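Long-range contact in purine nucleoside phosphorylase (Schistosoma mansoni, PDB 5KO5), which probably catalyses the phosphorolysis of purine nucleosides such as inosine and guanosine, and is seen here with cytosine bound in its ligand pocket: residues D130-P141 against F185-F196. Sequence-based numbering, arbitrary orientation.
Sequences DFVLIKGHINFP and FQDLVHEGVYAF
Phe185 brings its ring CD2 to 4.4 Å from CE2 of Phe131, and Trp276 packs against both rings. Leu188 adds CB and CD1 to the same Phe131 ring, while its carbonyl O accepts a hydrogen bond from Phe131 N and starts a parallel ladder. Val189 CG1 lies 3.8 Å from Leu133 CG, on the face covered by helix 170-182. On the other face His190 NE2 comes within 3.2 Å of Asp130 OD2, with carboxylate and imidazole planes 32° apart; Lys127 N binds that same oxygen. Glu191, exposed, runs past the Lys135 aliphatic chain, its OE2 3.6 Å from Lys135 CD. Gly192 takes Val132 CG1 close over its N, 3.4 Å away. Gly192 O still takes a hydrogen bond from Lys135 N, but Lys135 is one residue more on strand 131-139, and the next bond runs from Tyr194 N to Gly136 O. Tyr194, its CG anti to the backbone N (chi1 -179°), turns CD2 to 3.6 Å from Ile134 CD1; its OH binds Ser222 N. Phe196 N bonds Ile138 O, and Pro141 CG makes a CH-pi contact over one face of the Phe196 ring, 3.8 Å from its centroid. Adjacent parallel strands joined through helix 170-182 make this a beta-alpha-beta crossover within the mixed sheet of the nucleoside phosphorylase fold.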
ATOM      1  N   ASP A 130      21.873  14.669  13.012  1.00 17.93           N
ATOM      2  CA  ASP A 130      21.952  15.471  11.800  1.00 19.04           C
ATOM      3  C   ASP A 130      20.558  15.940  11.393  1.00 16.61           C
ATOM      4  O   ASP A 130      19.541  15.381  11.804  1.00 18.05           O
ATOM      5  CB  ASP A 130      22.547  14.659  10.644  1.00 18.46           C
ATOM      6  CG  ASP A 130      24.057  14.440  10.772  1.00 20.39           C
ATOM      7  OD1 ASP A 130      24.708  15.069  11.634  1.00 22.55           O
ATOM      8  OD2 ASP A 130      24.601  13.634   9.984  1.00 23.68           O
ATOM      9  N   PHE A 131      20.522  16.982  10.569  1.00 18.44           N
ATOM     10  CA  PHE A 131      19.288  17.486   9.983  1.00 17.18           C
ATOM     11  C   PHE A 131      19.314  17.223   8.485  1.00 18.63           C
ATOM     12  O   PHE A 131      20.355  17.382   7.838  1.00 19.69           O
ATOM     13  CB  PHE A 131      19.142  18.992  10.194  1.00 19.70           C
ATOM     14  CG  PHE A 131      19.144  19.411  11.631  1.00 21.09           C
ATOM     15  CD1 PHE A 131      18.071  19.109  12.459  1.00 21.41           C
ATOM     16  CD2 PHE A 131      20.205  20.130  12.152  1.00 24.08           C
ATOM     17  CE1 PHE A 131      18.072  19.510  13.793  1.00 21.40           C
ATOM     18  CE2 PHE A 131      20.209  20.534  13.478  1.00 27.05           C
ATOM     19  CZ  PHE A 131      19.140  20.222  14.296  1.00 24.73           C
ATOM     20  N   VAL A 132      18.167  16.841   7.928  1.00 17.04           N
ATOM     21  CA  VAL A 132      18.026  16.654   6.487  1.00 16.52           C
ATOM     22  C   VAL A 132      16.936  17.581   5.962  1.00 17.32           C
ATOM     23  O   VAL A 132      15.767  17.470   6.363  1.00 15.57           O
ATOM     24  CB  VAL A 132      17.747  15.191   6.124  1.00 17.55           C
ATOM     25  CG1 VAL A 132      17.549  15.055   4.621  1.00 19.94           C
ATOM     26  CG2 VAL A 132      18.900  14.311   6.597  1.00 20.23           C
ATOM     27  N   LEU A 133      17.322  18.508   5.084  1.00 15.89           N
ATOM     28  CA  LEU A 133      16.348  19.281   4.325  1.00 17.13           C
ATOM     29  C   LEU A 133      15.735  18.356   3.284  1.00 15.39           C
ATOM     30  O   LEU A 133      16.444  17.823   2.426  1.00 17.31           O
ATOM     31  CB  LEU A 133      17.031  20.467   3.643  1.00 17.09           C
ATOM     32  CG  LEU A 133      17.868  21.364   4.554  1.00 20.05           C
ATOM     33  CD1 LEU A 133      18.548  22.462   3.749  1.00 18.37           C
ATOM     34  CD2 LEU A 133      17.014  21.953   5.670  1.00 22.49           C
ATOM     35  N   ILE A 134      14.432  18.139   3.362  1.00 15.54           N
ATOM     36  CA  ILE A 134      13.794  17.189   2.459  1.00 14.47           C
ATOM     37  C   ILE A 134      13.585  17.844   1.101  1.00 15.71           C
ATOM     38  O   ILE A 134      13.005  18.930   1.003  1.00 16.22           O
ATOM     39  CB  ILE A 134      12.481  16.673   3.057  1.00 12.87           C
ATOM     40  CG1 ILE A 134      12.792  15.911   4.342  1.00 15.35           C
ATOM     41  CG2 ILE A 134      11.757  15.759   2.043  1.00 14.85           C
ATOM     42  CD1 ILE A 134      11.570  15.589   5.166  1.00 20.24           C
ATOM     43  N   LYS A 135      14.084  17.196   0.049  1.00 14.99           N
ATOM     44  CA  LYS A 135      13.991  17.749  -1.298  1.00 14.79           C
ATOM     45  C   LYS A 135      13.080  16.946  -2.215  1.00 16.13           C
ATOM     46  O   LYS A 135      12.850  17.362  -3.354  1.00 17.01           O
ATOM     47  CB  LYS A 135      15.381  17.899  -1.939  1.00 18.65           C
ATOM     48  CG  LYS A 135      16.126  16.590  -2.142  1.00 21.53           C
ATOM     49  CD  LYS A 135      17.493  16.853  -2.775  1.00 28.58           C
ATOM     50  CE  LYS A 135      18.356  15.601  -2.786  1.00 37.88           C
ATOM     51  NZ  LYS A 135      17.863  14.578  -3.746  1.00 47.46           N
ATOM     52  N   GLY A 136      12.556  15.825  -1.744  1.00 14.33           N
ATOM     53  CA  GLY A 136      11.679  14.978  -2.533  1.00 13.66           C
ATOM     54  C   GLY A 136      11.285  13.801  -1.675  1.00 14.35           C
ATOM     55  O   GLY A 136      11.766  13.645  -0.544  1.00 14.56           O
ATOM     56  N   HIS A 137      10.400  12.957  -2.210  1.00 14.54           N
ATOM     57  CA  HIS A 137       9.937  11.841  -1.394  1.00 13.11           C
ATOM     58  C   HIS A 137       9.599  10.611  -2.224  1.00 12.98           C
ATOM     59  O   HIS A 137       9.386  10.686  -3.439  1.00 13.30           O
ATOM     60  CB  HIS A 137       8.765  12.220  -0.478  1.00 12.85           C
ATOM     61  CG  HIS A 137       7.481  12.544  -1.186  1.00 12.07           C
ATOM     62  ND1 HIS A 137       6.770  13.693  -0.918  1.00 14.05           N
ATOM     63  CD2 HIS A 137       6.747  11.851  -2.096  1.00 13.32           C
ATOM     64  CE1 HIS A 137       5.666  13.710  -1.643  1.00 14.38           C
ATOM     65  NE2 HIS A 137       5.625  12.601  -2.365  1.00 12.89           N
ATOM     66  N   ILE A 138       9.539   9.472  -1.532  1.00 11.96           N
ATOM     67  CA  ILE A 138       8.972   8.239  -2.075  1.00 13.20           C
ATOM     68  C   ILE A 138       7.803   7.865  -1.178  1.00 12.58           C
ATOM     69  O   ILE A 138       7.987   7.536  -0.000  1.00 12.33           O
ATOM     70  CB  ILE A 138       9.993   7.106  -2.173  1.00 14.86           C
ATOM     71  CG1 ILE A 138      11.119   7.536  -3.122  1.00 18.66           C
ATOM     72  CG2 ILE A 138       9.305   5.832  -2.680  1.00 16.55           C
ATOM     73  CD1 ILE A 138      12.209   6.521  -3.309  1.00 23.61           C
ATOM     74  N   ASN A 139       6.601   7.959  -1.720  1.00 11.30           N
ATOM     75  CA  ASN A 139       5.357   7.863  -0.952  1.00 10.05           C
ATOM     76  C   ASN A 139       4.816   6.452  -1.132  1.00 11.60           C
ATOM     77  O   ASN A 139       3.983   6.206  -2.000  1.00 10.99           O
ATOM     78  CB  ASN A 139       4.410   8.902  -1.541  1.00 10.77           C
ATOM     79  CG  ASN A 139       3.062   8.971  -0.866  1.00 10.73           C
ATOM     80  OD1 ASN A 139       2.796   8.337   0.159  1.00 11.66           O
ATOM     81  ND2 ASN A 139       2.173   9.778  -1.459  1.00 10.71           N
ATOM     82  N   PHE A 140       5.283   5.517  -0.300  1.00 10.29           N
ATOM     83  CA  PHE A 140       4.792   4.149  -0.431  1.00 11.26           C
ATOM     84  C   PHE A 140       3.286   4.052  -0.250  1.00 11.06           C
ATOM     85  O   PHE A 140       2.645   3.349  -1.054  1.00 10.85           O
ATOM     86  CB  PHE A 140       5.581   3.202   0.480  1.00 11.15           C
ATOM     87  CG  PHE A 140       6.995   2.973   0.010  1.00 11.16           C
ATOM     88  CD1 PHE A 140       7.253   2.104  -1.046  1.00 14.09           C
ATOM     89  CD2 PHE A 140       8.054   3.654   0.586  1.00 11.82           C
ATOM     90  CE1 PHE A 140       8.552   1.902  -1.493  1.00 16.29           C
ATOM     91  CE2 PHE A 140       9.346   3.457   0.144  1.00 14.46           C
ATOM     92  CZ  PHE A 140       9.596   2.575  -0.891  1.00 15.52           C
ATOM     93  N   PRO A 141       2.659   4.715   0.728  1.00  9.47           N
ATOM     94  CA  PRO A 141       1.189   4.696   0.773  1.00  9.65           C
ATOM     95  C   PRO A 141       0.559   5.211  -0.511  1.00  9.29           C
ATOM     96  O   PRO A 141      -0.419   4.624  -0.995  1.00 10.76           O
ATOM     97  CB  PRO A 141       0.866   5.573   2.000  1.00 10.70           C
ATOM     98  CG  PRO A 141       2.093   5.368   2.905  1.00 10.45           C
ATOM     99  CD  PRO A 141       3.229   5.422   1.899  1.00 10.24           C
ATOM    100  N   PHE A 185      26.463  25.813  12.055  1.00 24.78           N
ATOM    101  CA  PHE A 185      26.053  24.423  12.220  1.00 21.90           C
ATOM    102  C   PHE A 185      25.716  23.748  10.895  1.00 23.50           C
ATOM    103  O   PHE A 185      25.044  22.715  10.878  1.00 24.31           O
ATOM    104  CB  PHE A 185      24.965  24.225  13.286  1.00 24.43           C
ATOM    105  CG  PHE A 185      23.610  24.791  12.929  1.00 23.22           C
ATOM    106  CD1 PHE A 185      23.285  26.096  13.248  1.00 24.35           C
ATOM    107  CD2 PHE A 185      22.638  23.990  12.349  1.00 23.16           C
ATOM    108  CE1 PHE A 185      22.034  26.607  12.952  1.00 24.44           C
ATOM    109  CE2 PHE A 185      21.384  24.499  12.049  1.00 20.93           C
ATOM    110  CZ  PHE A 185      21.085  25.813  12.355  1.00 21.42           C
ATOM    111  N   GLN A 186      26.211  24.300   9.784  1.00 23.73           N
ATOM    112  CA  GLN A 186      25.955  23.718   8.473  1.00 23.69           C
ATOM    113  C   GLN A 186      26.543  22.322   8.337  1.00 24.74           C
ATOM    114  O   GLN A 186      26.070  21.544   7.502  1.00 24.61           O
ATOM    115  CB  GLN A 186      26.467  24.639   7.363  1.00 26.15           C
ATOM    116  CG  GLN A 186      27.978  24.679   7.214  1.00 29.44           C
ATOM    117  CD  GLN A 186      28.656  25.405   8.354  1.00 34.30           C
ATOM    118  OE1 GLN A 186      28.082  26.312   8.954  1.00 29.43           O
ATOM    119  NE2 GLN A 186      29.881  25.000   8.668  1.00 48.92           N
ATOM    120  N   ASP A 187      27.554  21.979   9.144  1.00 25.51           N
ATOM    121  CA  ASP A 187      28.094  20.623   9.120  1.00 23.91           C
ATOM    122  C   ASP A 187      27.065  19.581   9.541  1.00 27.84           C
ATOM    123  O   ASP A 187      27.238  18.395   9.238  1.00 27.25           O
ATOM    124  CB  ASP A 187      29.340  20.537  10.005  1.00 27.47           C
ATOM    125  CG  ASP A 187      29.034  20.798  11.473  1.00 40.16           C
ATOM    126  OD1 ASP A 187      28.712  21.955  11.822  1.00 36.16           O
ATOM    127  OD2 ASP A 187      29.127  19.849  12.281  1.00 49.59           O
ATOM    128  N   LEU A 188      25.999  19.991  10.226  1.00 24.27           N
ATOM    129  CA  LEU A 188      24.930  19.077  10.606  1.00 22.34           C
ATOM    130  C   LEU A 188      23.861  18.929   9.534  1.00 21.58           C
ATOM    131  O   LEU A 188      23.003  18.048   9.657  1.00 21.42           O
ATOM    132  CB  LEU A 188      24.244  19.580  11.881  1.00 22.34           C
ATOM    133  CG  LEU A 188      25.120  19.764  13.115  1.00 23.64           C
ATOM    134  CD1 LEU A 188      24.271  20.271  14.267  1.00 28.13           C
ATOM    135  CD2 LEU A 188      25.811  18.459  13.483  1.00 28.24           C
ATOM    136  N   VAL A 189      23.873  19.767   8.500  1.00 22.95           N
ATOM    137  CA  VAL A 189      22.735  19.917   7.597  1.00 19.08           C
ATOM    138  C   VAL A 189      23.036  19.210   6.280  1.00 18.08           C
ATOM    139  O   VAL A 189      24.052  19.493   5.627  1.00 22.56           O
ATOM    140  CB  VAL A 189      22.389  21.398   7.372  1.00 18.27           C
ATOM    141  CG1 VAL A 189      21.164  21.534   6.455  1.00 22.89           C
ATOM    142  CG2 VAL A 189      22.154  22.099   8.704  1.00 23.46           C
ATOM    143  N   HIS A 190      22.149  18.303   5.890  1.00 18.73           N
ATOM    144  CA  HIS A 190      22.196  17.588   4.622  1.00 19.88           C
ATOM    145  C   HIS A 190      20.903  17.864   3.865  1.00 20.61           C
ATOM    146  O   HIS A 190      19.992  18.522   4.366  1.00 21.60           O
ATOM    147  CB  HIS A 190      22.313  16.079   4.859  1.00 22.09           C
ATOM    148  CG  HIS A 190      23.499  15.682   5.679  1.00 24.17           C
ATOM    149  ND1 HIS A 190      24.590  15.032   5.141  1.00 27.16           N
ATOM    150  CD2 HIS A 190      23.765  15.836   6.998  1.00 28.08           C
ATOM    151  CE1 HIS A 190      25.479  14.810   6.093  1.00 30.60           C
ATOM    152  NE2 HIS A 190      25.006  15.292   7.227  1.00 33.20           N
ATOM    153  N   GLU A 191      20.824  17.347   2.644  1.00 18.13           N
ATOM    154  CA  GLU A 191      19.569  17.304   1.908  1.00 19.25           C
ATOM    155  C   GLU A 191      19.311  15.869   1.478  1.00 21.18           C
ATOM    156  O   GLU A 191      20.241  15.069   1.350  1.00 22.29           O
ATOM    157  CB  GLU A 191      19.572  18.243   0.707  1.00 23.53           C
ATOM    158  CG  GLU A 191      20.584  17.872  -0.349  1.00 27.87           C
ATOM    159  CD  GLU A 191      20.518  18.792  -1.551  1.00 43.36           C
ATOM    160  OE1 GLU A 191      20.208  19.989  -1.365  1.00 43.43           O
ATOM    161  OE2 GLU A 191      20.764  18.313  -2.679  1.00 44.95           O
ATOM    162  N   GLY A 192      18.047  15.526   1.264  1.00 16.39           N
ATOM    163  CA  GLY A 192      17.804  14.146   0.897  1.00 17.56           C
ATOM    164  C   GLY A 192      16.352  13.849   0.598  1.00 16.35           C
ATOM    165  O   GLY A 192      15.459  14.686   0.775  1.00 16.31           O
ATOM    166  N   VAL A 193      16.142  12.610   0.161  1.00 15.34           N
ATOM    167  CA  VAL A 193      14.833  12.094  -0.227  1.00 14.62           C
ATOM    168  C   VAL A 193      14.239  11.327   0.947  1.00 17.18           C
ATOM    169  O   VAL A 193      14.909  10.472   1.543  1.00 16.11           O
ATOM    170  CB  VAL A 193      14.966  11.169  -1.450  1.00 16.00           C
ATOM    171  CG1 VAL A 193      13.631  10.471  -1.759  1.00 15.92           C
ATOM    172  CG2 VAL A 193      15.465  11.951  -2.654  1.00 17.99           C
ATOM    173  N   TYR A 194      12.976  11.612   1.261  1.00 14.36           N
ATOM    174  CA  TYR A 194      12.272  11.024   2.400  1.00 14.23           C
ATOM    175  C   TYR A 194      11.363   9.888   1.936  1.00 13.75           C
ATOM    176  O   TYR A 194      10.476  10.092   1.099  1.00 14.45           O
ATOM    177  CB  TYR A 194      11.440  12.116   3.075  1.00 14.12           C
ATOM    178  CG  TYR A 194      10.643  11.737   4.306  1.00 14.85           C
ATOM    179  CD1 TYR A 194       9.369  11.190   4.189  1.00 13.35           C
ATOM    180  CD2 TYR A 194      11.131  12.015   5.583  1.00 15.31           C
ATOM    181  CE1 TYR A 194       8.624  10.881   5.313  1.00 13.79           C
ATOM    182  CE2 TYR A 194      10.390  11.711   6.720  1.00 13.32           C
ATOM    183  CZ  TYR A 194       9.141  11.145   6.573  1.00 13.01           C
ATOM    184  OH  TYR A 194       8.396  10.856   7.683  1.00 13.95           O
ATOM    185  N   ALA A 195      11.559   8.697   2.492  1.00 12.72           N
ATOM    186  CA  ALA A 195      10.633   7.598   2.242  1.00 12.49           C
ATOM    187  C   ALA A 195       9.567   7.606   3.322  1.00 12.05           C
ATOM    188  O   ALA A 195       9.893   7.613   4.510  1.00 12.89           O
ATOM    189  CB  ALA A 195      11.360   6.257   2.294  1.00 14.47           C
ATOM    190  N   PHE A 196       8.295   7.563   2.908  1.00 11.52           N
ATOM    191  CA  PHE A 196       7.171   7.505   3.839  1.00 11.56           C
ATOM    192  C   PHE A 196       6.816   6.039   4.068  1.00 11.37           C
ATOM    193  O   PHE A 196       6.326   5.362   3.156  1.00 11.92           O
ATOM    194  CB  PHE A 196       5.999   8.294   3.260  1.00 12.15           C
ATOM    195  CG  PHE A 196       4.742   8.304   4.110  1.00 10.15           C
ATOM    196  CD1 PHE A 196       4.765   8.068   5.488  1.00 10.69           C
ATOM    197  CD2 PHE A 196       3.512   8.559   3.499  1.00 11.71           C
ATOM    198  CE1 PHE A 196       3.581   8.083   6.230  1.00 10.74           C
ATOM    199  CE2 PHE A 196       2.323   8.577   4.244  1.00 11.74           C
ATOM    200  CZ  PHE A 196       2.364   8.350   5.622  1.00 10.37           C
TER
HETATM  201  O   HOH W   1      26.765  15.887   9.842  1.00 39.12           O